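Local coordinates for protein putative solute-binding component of ABC transporter (Clostridium phytofermentans, PDB 4YS6) that binds beta-D-glucose in its cleft and probably serves as the sugar-binding component of an ABC transporter, at residues A137-Y151 and S287-V301. Residues are numbered along the deposited sequence; the frame is centred on the assembly and turned at random. Where two conformers were deposited one is given.
Sequences ATFDNYMVGTKQGEY and SMSIFKDTRTLASQV. With BGC (beta-D-glucopyranose), chain D.
Lys292 lies over one face of the Phe139 ring: its CB stands 3.5 Å from the ring centroid and 6° off the normal, a CH-pi contact, while CD reaches back to CG of the same ring at 3.7 Å. With CG of Phe139 anti to its carbonyl carbon (chi1 -69°), the ring swings toward 287-301; Asp293 O meets its edge in plane, and Leu297 CD2 touches Phe139 CE1 obliquely. A bend at chi3 (-60°) of Lys292 carries the ammonium off the ring to the sugar, where NZ donates to BGC O3 at 2.9 Å and weakly to O2. Water 1 accepts from NZ and donates to Asn141 OD1 (2.7 Å) and to Thr138 OG1, which also bonds Asp124 O and accepts from Asn141 ND2. With Gln271 OE1 taking a further bond, four acceptors, one of them weak, surround the ammonium and probably hold it in place.

Strands 135-139 and 289-291 belong to one mixed sheet, with strand 331-339 between them; both segments pass from strand to helix at the cleft of a periplasmic-binding-protein fold, Asp140 and Asp293 N-capping the helices. Further toward Ser287, Ile290 CD1 lies 4.0 Å from both CB and CD of Lys147. Met288 CG lies over the Tyr151 ring, 3.9 Å from its centroid, and the selenium of this selenomethionine is 5.3 Å from the same centroid, a Met-aromatic contact. Bends at chi2 and chi3 turn Met288 CE back to Gln148 CA. At the opposite end from Tyr151, past Phe139, Ala137 CB presses on Val301 CG2 at a tight 3.5 Å.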
loop_
_atom_site.group_PDB
_atom_site.type_symbol
_atom_site.label_atom_id
_atom_site.label_comp_id
_atom_site.label_asym_id
_atom_site.label_seq_id
_atom_site.Cartn_x
_atom_site.Cartn_y
_atom_site.Cartn_z
ATOM N N ALA A 137 6.171 -5.802 10.162
ATOM C CA ALA A 137 4.733 -5.872 10.389
ATOM C C ALA A 137 4.032 -5.298 9.194
ATOM O O ALA A 137 4.302 -4.165 8.811
ATOM C CB ALA A 137 4.351 -5.105 11.595
ATOM N N THR A 138 3.097 -6.039 8.623
ATOM C CA THR A 138 2.434 -5.565 7.410
ATOM C C THR A 138 1.100 -6.308 7.236
ATOM O O THR A 138 0.710 -7.102 8.097
ATOM C CB THR A 138 3.364 -5.761 6.203
ATOM O OG1 THR A 138 2.810 -5.128 5.044
ATOM C CG2 THR A 138 3.579 -7.244 5.940
ATOM N N PHE A 139 0.378 -5.999 6.169
ATOM C CA PHE A 139 -0.742 -6.821 5.736
ATOM C C PHE A 139 -0.214 -7.826 4.727
ATOM O O PHE A 139 0.921 -7.724 4.250
ATOM C CB PHE A 139 -1.877 -5.942 5.162
ATOM C CG PHE A 139 -2.550 -5.127 6.213
ATOM C CD1 PHE A 139 -1.987 -3.938 6.640
ATOM C CD2 PHE A 139 -3.713 -5.566 6.812
ATOM C CE1 PHE A 139 -2.571 -3.199 7.655
ATOM C CE2 PHE A 139 -4.297 -4.807 7.827
ATOM C CZ PHE A 139 -3.710 -3.648 8.248
ATOM N N ASP A 140 -0.999 -8.845 4.430
ATOM C CA ASP A 140 -0.563 -9.851 3.465
ATOM C C ASP A 140 -0.640 -9.261 2.066
ATOM O O ASP A 140 -1.699 -9.286 1.405
ATOM C CB ASP A 140 -1.431 -11.091 3.608
ATOM C CG ASP A 140 -0.941 -12.251 2.768
ATOM O OD1 ASP A 140 -0.181 -12.049 1.803
ATOM O OD2 ASP A 140 -1.324 -13.379 3.103
ATOM N N ASN A 141 0.474 -8.675 1.627
ATOM C CA ASN A 141 0.473 -7.881 0.415
ATOM C C ASN A 141 0.263 -8.710 -0.857
ATOM O O ASN A 141 -0.417 -8.259 -1.777
ATOM C CB ASN A 141 1.771 -7.101 0.325
ATOM C CG ASN A 141 1.959 -6.198 1.511
ATOM O OD1 ASN A 141 1.141 -5.319 1.739
ATOM N ND2 ASN A 141 2.970 -6.470 2.321
ATOM N N TYR A 142 0.781 -9.934 -0.882
ATOM C CA TYR A 142 0.532 -10.804 -2.028
ATOM C C TYR A 142 -0.971 -11.085 -2.139
ATOM O O TYR A 142 -1.538 -11.051 -3.233
ATOM C CB TYR A 142 1.330 -12.093 -1.898
ATOM C CG TYR A 142 1.139 -13.007 -3.060
ATOM C CD1 TYR A 142 1.874 -12.837 -4.221
ATOM C CD2 TYR A 142 0.212 -14.033 -3.006
ATOM C CE1 TYR A 142 1.691 -13.681 -5.303
ATOM C CE2 TYR A 142 0.030 -14.874 -4.073
ATOM C CZ TYR A 142 0.766 -14.689 -5.213
ATOM O OH TYR A 142 0.552 -15.548 -6.263
HETATM N N MSE A 143 -1.625 -11.312 -1.011
HETATM C CA MSE A 143 -3.062 -11.615 -1.011
HETATM C C MSE A 143 -3.872 -10.400 -1.474
HETATM O O MSE A 143 -4.906 -10.547 -2.159
HETATM C CB MSE A 143 -3.529 -12.092 0.376
HETATM C CG MSE A 143 -4.988 -12.303 0.434
HETATM SE SE MSE A 143 -5.466 -12.835 2.281
HETATM C CE MSE A 143 -4.368 -14.455 2.393
ATOM N N VAL A 144 -3.422 -9.190 -1.128
ATOM C CA VAL A 144 -4.072 -7.992 -1.622
ATOM C C VAL A 144 -4.094 -8.032 -3.148
ATOM O O VAL A 144 -5.114 -7.798 -3.780
ATOM C CB VAL A 144 -3.363 -6.686 -1.157
ATOM C CG1 VAL A 144 -3.894 -5.465 -1.910
ATOM C CG2 VAL A 144 -3.488 -6.477 0.353
ATOM N N GLY A 145 -2.934 -8.295 -3.742
ATOM C CA GLY A 145 -2.835 -8.394 -5.186
ATOM C C GLY A 145 -3.725 -9.492 -5.745
ATOM O O GLY A 145 -4.416 -9.280 -6.719
ATOM N N THR A 146 -3.682 -10.677 -5.133
ATOM C CA THR A 146 -4.558 -11.766 -5.550
ATOM C C THR A 146 -6.016 -11.312 -5.593
ATOM O O THR A 146 -6.743 -11.567 -6.569
ATOM C CB THR A 146 -4.451 -12.982 -4.605
ATOM O OG1 THR A 146 -3.086 -13.404 -4.491
ATOM C CG2 THR A 146 -5.276 -14.133 -5.126
ATOM N N LYS A 147 -6.455 -10.638 -4.535
ATOM C CA LYS A 147 -7.864 -10.236 -4.441
ATOM C C LYS A 147 -8.223 -9.294 -5.577
ATOM O O LYS A 147 -9.321 -9.378 -6.150
ATOM C CB LYS A 147 -8.170 -9.578 -3.098
ATOM C CG LYS A 147 -8.187 -10.558 -1.933
ATOM C CD LYS A 147 -8.609 -9.848 -0.642
ATOM C CE LYS A 147 -8.606 -10.746 0.561
ATOM N NZ LYS A 147 -9.613 -11.816 0.422
ATOM N N GLN A 148 -7.314 -8.385 -5.907
ATOM C CA GLN A 148 -7.581 -7.429 -6.991
ATOM C C GLN A 148 -7.650 -8.145 -8.340
ATOM O O GLN A 148 -8.538 -7.860 -9.162
ATOM C CB GLN A 148 -6.515 -6.335 -7.050
ATOM C CG GLN A 148 -6.495 -5.467 -5.790
ATOM C CD GLN A 148 -5.256 -4.610 -5.678
ATOM O OE1 GLN A 148 -4.189 -4.950 -6.196
ATOM N NE2 GLN A 148 -5.385 -3.505 -4.979
ATOM N N GLY A 149 -6.734 -9.079 -8.558
ATOM C CA GLY A 149 -6.750 -9.891 -9.764
ATOM C C GLY A 149 -7.981 -10.760 -9.884
ATOM O O GLY A 149 -8.589 -10.837 -10.960
ATOM N N GLU A 150 -8.361 -11.421 -8.789
ATOM C CA GLU A 150 -9.517 -12.308 -8.816
ATOM C C GLU A 150 -10.792 -11.519 -9.036
ATOM O O GLU A 150 -11.753 -12.034 -9.626
ATOM C CB GLU A 150 -9.608 -13.105 -7.519
ATOM C CG GLU A 150 -8.554 -14.196 -7.438
ATOM C CD GLU A 150 -8.620 -15.020 -6.172
ATOM O OE1 GLU A 150 -8.124 -16.169 -6.200
ATOM O OE2 GLU A 150 -9.154 -14.528 -5.154
ATOM N N TYR A 151 -10.827 -10.285 -8.548
ATOM C CA TYR A 151 -12.014 -9.435 -8.753
ATOM C C TYR A 151 -12.215 -9.166 -10.239
ATOM O O TYR A 151 -13.309 -9.321 -10.764
ATOM C CB TYR A 151 -11.901 -8.110 -7.985
ATOM C CG TYR A 151 -13.162 -7.298 -8.105
ATOM C CD1 TYR A 151 -14.257 -7.560 -7.297
ATOM C CD2 TYR A 151 -13.275 -6.299 -9.057
ATOM C CE1 TYR A 151 -15.422 -6.825 -7.410
ATOM C CE2 TYR A 151 -14.439 -5.572 -9.185
ATOM C CZ TYR A 151 -15.503 -5.832 -8.352
ATOM O OH TYR A 151 -16.670 -5.115 -8.503
ATOM N N SER A 287 -14.905 0.347 -8.220
ATOM C CA SER A 287 -15.611 -0.930 -8.018
ATOM C C SER A 287 -15.466 -1.518 -6.626
ATOM O O SER A 287 -16.417 -2.064 -6.055
ATOM C CB SER A 287 -15.091 -1.969 -9.023
ATOM O OG SER A 287 -15.235 -1.493 -10.343
HETATM N N MSE A 288 -14.249 -1.457 -6.120
HETATM C CA MSE A 288 -13.917 -2.082 -4.855
HETATM C C MSE A 288 -12.651 -1.447 -4.307
HETATM O O MSE A 288 -11.924 -0.719 -5.018
HETATM C CB MSE A 288 -13.715 -3.587 -5.042
HETATM C CG MSE A 288 -12.583 -3.937 -5.990
HETATM SE SE MSE A 288 -10.763 -3.959 -5.237
HETATM C CE MSE A 288 -10.583 -5.862 -4.826
ATOM N N SER A 289 -12.392 -1.722 -3.035
ATOM C CA SER A 289 -11.142 -1.388 -2.434
ATOM C C SER A 289 -10.828 -2.499 -1.435
ATOM O O SER A 289 -11.526 -3.512 -1.361
ATOM C CB SER A 289 -11.182 0.007 -1.789
ATOM O OG SER A 289 -9.886 0.438 -1.354
ATOM N N ILE A 290 -9.710 -2.373 -0.767
ATOM C CA ILE A 290 -9.278 -3.366 0.210
ATOM C C ILE A 290 -9.106 -2.595 1.495
ATOM O O ILE A 290 -8.421 -1.571 1.520
ATOM C CB ILE A 290 -7.952 -4.064 -0.205
ATOM C CG1 ILE A 290 -8.083 -4.847 -1.519
ATOM C CG2 ILE A 290 -7.427 -4.965 0.933
ATOM C CD1 ILE A 290 -9.014 -5.986 -1.494
ATOM N N PHE A 291 -9.732 -3.070 2.559
ATOM C CA PHE A 291 -9.638 -2.422 3.853
ATOM C C PHE A 291 -8.521 -3.068 4.662
ATOM O O PHE A 291 -8.528 -4.267 4.910
ATOM C CB PHE A 291 -10.943 -2.511 4.630
ATOM C CG PHE A 291 -10.869 -1.943 6.022
ATOM C CD1 PHE A 291 -10.451 -0.634 6.238
ATOM C CD2 PHE A 291 -11.252 -2.699 7.110
ATOM C CE1 PHE A 291 -10.403 -0.113 7.526
ATOM C CE2 PHE A 291 -11.218 -2.181 8.383
ATOM C CZ PHE A 291 -10.783 -0.875 8.585
ATOM N N LYS A 292 -7.582 -2.234 5.068
ATOM C CA LYS A 292 -6.476 -2.604 5.912
ATOM C C LYS A 292 -6.564 -1.746 7.187
ATOM O O LYS A 292 -6.319 -0.537 7.184
ATOM C CB LYS A 292 -5.143 -2.401 5.172
ATOM C CG LYS A 292 -5.092 -3.112 3.816
ATOM C CD LYS A 292 -3.699 -3.261 3.253
ATOM C CE LYS A 292 -2.987 -1.937 3.012
ATOM N NZ LYS A 292 -1.731 -2.236 2.256
ATOM N N ASP A 293 -6.975 -2.368 8.281
ATOM C CA ASP A 293 -7.267 -1.600 9.489
ATOM C C ASP A 293 -5.937 -1.205 10.149
ATOM O O ASP A 293 -5.292 -2.037 10.798
ATOM C CB ASP A 293 -8.146 -2.411 10.447
ATOM C CG ASP A 293 -8.681 -1.578 11.598
ATOM O OD1 ASP A 293 -8.041 -0.569 11.980
ATOM O OD2 ASP A 293 -9.752 -1.928 12.137
ATOM N N THR A 294 -5.529 0.051 9.966
ATOM C CA THR A 294 -4.237 0.494 10.507
ATOM C C THR A 294 -4.176 0.411 12.028
ATOM O O THR A 294 -3.086 0.376 12.599
ATOM C CB THR A 294 -3.884 1.944 10.084
ATOM O OG1 THR A 294 -4.856 2.884 10.566
ATOM C CG2 THR A 294 -3.796 2.047 8.593
ATOM N N ARG A 295 -5.330 0.394 12.702
ATOM C CA ARG A 295 -5.329 0.296 14.149
ATOM C C ARG A 295 -4.811 -1.074 14.571
ATOM O O ARG A 295 -4.133 -1.224 15.601
ATOM C CB ARG A 295 -6.732 0.511 14.700
ATOM C CG ARG A 295 -7.339 1.823 14.346
ATOM C CD ARG A 295 -8.784 1.848 14.792
ATOM N NE ARG A 295 -9.564 0.887 14.010
ATOM C CZ ARG A 295 -10.881 0.762 14.092
ATOM N NH1 ARG A 295 -11.561 1.521 14.923
ATOM N NH2 ARG A 295 -11.501 -0.124 13.343
ATOM N N THR A 296 -5.166 -2.084 13.776
ATOM C CA THR A 296 -4.753 -3.460 14.028
ATOM C C THR A 296 -3.272 -3.636 13.798
ATOM O O THR A 296 -2.579 -4.295 14.579
ATOM C CB THR A 296 -5.507 -4.437 13.114
ATOM O OG1 THR A 296 -6.909 -4.289 13.351
ATOM C CG2 THR A 296 -5.097 -5.879 13.394
ATOM N N LEU A 297 -2.793 -3.067 12.700
ATOM C CA LEU A 297 -1.364 -3.111 12.404
ATOM C C LEU A 297 -0.586 -2.443 13.536
ATOM O O LEU A 297 0.395 -3.006 14.036
ATOM C CB LEU A 297 -1.063 -2.441 11.064
ATOM C CG LEU A 297 0.400 -2.423 10.627
ATOM C CD1 LEU A 297 0.976 -3.808 10.623
ATOM C CD2 LEU A 297 0.505 -1.802 9.227
ATOM N N ALA A 298 -1.025 -1.256 13.957
ATOM C CA ALA A 298 -0.365 -0.546 15.046
ATOM C C ALA A 298 -0.370 -1.384 16.317
ATOM O O ALA A 298 0.640 -1.442 17.020
ATOM C CB ALA A 298 -1.002 0.797 15.296
ATOM N N SER A 299 -1.481 -2.058 16.599
ATOM C CA SER A 299 -1.573 -2.907 17.779
ATOM C C SER A 299 -0.530 -4.020 17.749
ATOM O O SER A 299 0.107 -4.320 18.764
ATOM C CB SER A 299 -2.983 -3.505 17.895
ATOM O OG SER A 299 -3.035 -4.353 19.031
ATOM N N GLN A 300 -0.333 -4.615 16.581
ATOM C CA GLN A 300 0.613 -5.708 16.441
ATOM C C GLN A 300 2.030 -5.179 16.623
ATOM O O GLN A 300 2.868 -5.823 17.268
ATOM C CB GLN A 300 0.464 -6.394 15.090
ATOM C CG GLN A 300 -0.793 -7.207 14.977
ATOM C CD GLN A 300 -0.906 -8.237 16.090
ATOM O OE1 GLN A 300 -1.802 -8.167 16.928
ATOM N NE2 GLN A 300 0.019 -9.173 16.118
ATOM N N VAL A 301 2.295 -3.992 16.083
ATOM C CA VAL A 301 3.623 -3.405 16.251
ATOM C C VAL A 301 3.913 -3.089 17.722
ATOM O O VAL A 301 5.027 -3.361 18.222
ATOM C CB VAL A 301 3.773 -2.166 15.384
ATOM C CG1 VAL A 301 5.051 -1.385 15.743
ATOM C CG2 VAL A 301 3.800 -2.599 13.946
HETATM C C2 BGC D . 0.959 0.571 1.287
HETATM C C3 BGC D . -0.361 0.934 0.689
HETATM C C4 BGC D . -0.439 2.352 0.304
HETATM C C5 BGC D . 0.712 2.778 -0.554
HETATM C C6 BGC D . 0.784 4.271 -0.792
HETATM C C1 BGC D . 2.082 0.889 0.279
HETATM O O1 BGC D . 3.256 0.622 0.741
HETATM O O2 BGC D . 0.989 -0.817 1.595
HETATM O O3 BGC D . -1.385 0.600 1.700
HETATM O O4 BGC D . -1.629 2.624 -0.477
HETATM O O5 BGC D . 1.942 2.379 0.124
HETATM O O6 BGC D . 0.606 5.009 0.407
HETATM O O HOH W 1 0.226 -3.680 3.701
#